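Local structure of viral protein F93 (Sulfolobus turreted icosahedral virus, 2CO5) at residues I40-S43 / D44-Y48. The protein probably binds DNA through a winged-helix fold, as a dimer whose subunits are joined by an interchain disulfide bond. Residues are numbered along the deposited sequence; the frame is centred on the assembly and turned at random.
Sequences IDIS and DGVLY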
# COMPACT_ATOMS: atom_id res chain seq x y z
N ILE B 40 -5.43 12.69 -6.25
CA ILE B 40 -4.67 11.73 -7.06
C ILE B 40 -5.36 11.56 -8.41
O ILE B 40 -6.57 11.33 -8.48
CB ILE B 40 -4.58 10.36 -6.36
CG1 ILE B 40 -3.84 10.49 -5.02
CG2 ILE B 40 -3.85 9.34 -7.24
CD1 ILE B 40 -3.93 9.25 -4.16
N ASP B 41 -4.58 11.69 -9.48
CA ASP B 41 -5.07 11.54 -10.84
C ASP B 41 -4.58 10.20 -11.39
O ASP B 41 -3.42 10.06 -11.76
CB ASP B 41 -4.55 12.69 -11.72
CG ASP B 41 -5.42 12.93 -12.95
OD1 ASP B 41 -6.51 12.33 -13.05
OD2 ASP B 41 -5.02 13.75 -13.82
N ILE B 42 -5.47 9.21 -11.41
CA ILE B 42 -5.13 7.92 -11.99
C ILE B 42 -5.58 7.93 -13.46
O ILE B 42 -6.75 8.22 -13.75
CB ILE B 42 -5.80 6.75 -11.24
CG1 ILE B 42 -5.50 6.83 -9.73
CG2 ILE B 42 -5.32 5.42 -11.79
CD1 ILE B 42 -6.24 5.80 -8.90
N SER B 43 -4.66 7.64 -14.37
CA SER B 43 -4.97 7.58 -15.80
C SER B 43 -5.99 6.46 -16.09
O SER B 43 -6.14 5.53 -15.29
CB SER B 43 -3.69 7.37 -16.60
OG SER B 43 -3.05 6.16 -16.24
N ASP B 44 -6.69 6.58 -17.21
CA ASP B 44 -7.68 5.56 -17.61
C ASP B 44 -7.05 4.18 -17.81
O ASP B 44 -7.58 3.17 -17.37
CB ASP B 44 -8.40 5.98 -18.89
CG ASP B 44 -9.22 7.26 -18.72
OD1 ASP B 44 -9.71 7.51 -17.61
OD2 ASP B 44 -9.37 8.01 -19.71
N GLY B 45 -5.91 4.16 -18.49
CA GLY B 45 -5.21 2.92 -18.80
C GLY B 45 -4.76 2.15 -17.57
O GLY B 45 -4.48 0.96 -17.67
N VAL B 46 -4.69 2.83 -16.42
CA VAL B 46 -4.38 2.18 -15.14
C VAL B 46 -5.64 1.90 -14.34
O VAL B 46 -5.79 0.82 -13.78
CB VAL B 46 -3.42 3.04 -14.29
CG1 VAL B 46 -3.21 2.41 -12.90
CG2 VAL B 46 -2.08 3.20 -15.01
N LEU B 47 -6.57 2.85 -14.31
CA LEU B 47 -7.75 2.75 -13.46
C LEU B 47 -8.70 1.63 -13.87
O LEU B 47 -9.08 0.82 -13.04
CB LEU B 47 -8.53 4.06 -13.46
CG LEU B 47 -9.75 4.14 -12.54
CD1 LEU B 47 -9.32 4.06 -11.08
CD2 LEU B 47 -10.53 5.41 -12.81
N TYR B 48 -9.11 1.61 -15.13
CA TYR B 48 -10.18 0.71 -15.54
C TYR B 48 -9.80 -0.77 -15.49
O TYR B 48 -10.64 -1.60 -15.18
CB TYR B 48 -10.77 1.12 -16.89
CG TYR B 48 -11.49 2.45 -16.79
CD1 TYR B 48 -12.68 2.56 -16.07
CD2 TYR B 48 -10.97 3.60 -17.37
CE1 TYR B 48 -13.34 3.78 -15.96
CE2 TYR B 48 -11.62 4.82 -17.26
CZ TYR B 48 -12.81 4.90 -16.55
OH TYR B 48 -13.47 6.11 -16.45
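Ser-43 and Leu-47 open the helix 44-56 with its first i to i+4 bond: Leu-47 N donates to Ser-43 O at 2.9 Å, in the carbonyl plane. Val-46 N adds an i to i+3 bond to the same oxygen over a longer 3.3 Å, from above that plane and away from the lone pairs. Ser-43 is the N-cap, where serine is favoured because its side-chain oxygen can accept from N-H groups at the helix start. Here OG makes no such bond to 44-48; at chi1 60°, between the backbone N and the carbonyl carbon, it turns toward Val-46 and meets CG2 at 3.3 Å.

In the winged-helix fold, the turn between helices 30-38 and 44-56 belongs to the helix-turn-helix, and helix 44-56 is the probable recognition helix.

Among the apolar side chains, Ile-42 and Leu-47 face the interior, both packing on Ile-34 of helix 30-38, while Val-46 borders them from the exposed side. Ile-42 suits its place because its branched CB sends out two arms: CG2, anti to the backbone N, touches Val-46 CG1 at 3.8 Å and Leu-47 CB at 3.9 Å, while CD1 approaches Leu-47 CD1.

Charge is kept to the outer side. Asp-44, in the first turn, where the helix dipole probably favours a carboxylate, forms a salt bridge through OD1 with Arg-31 NH1, tying the two helices together; its CB lies at the edge of the Tyr-48 ring.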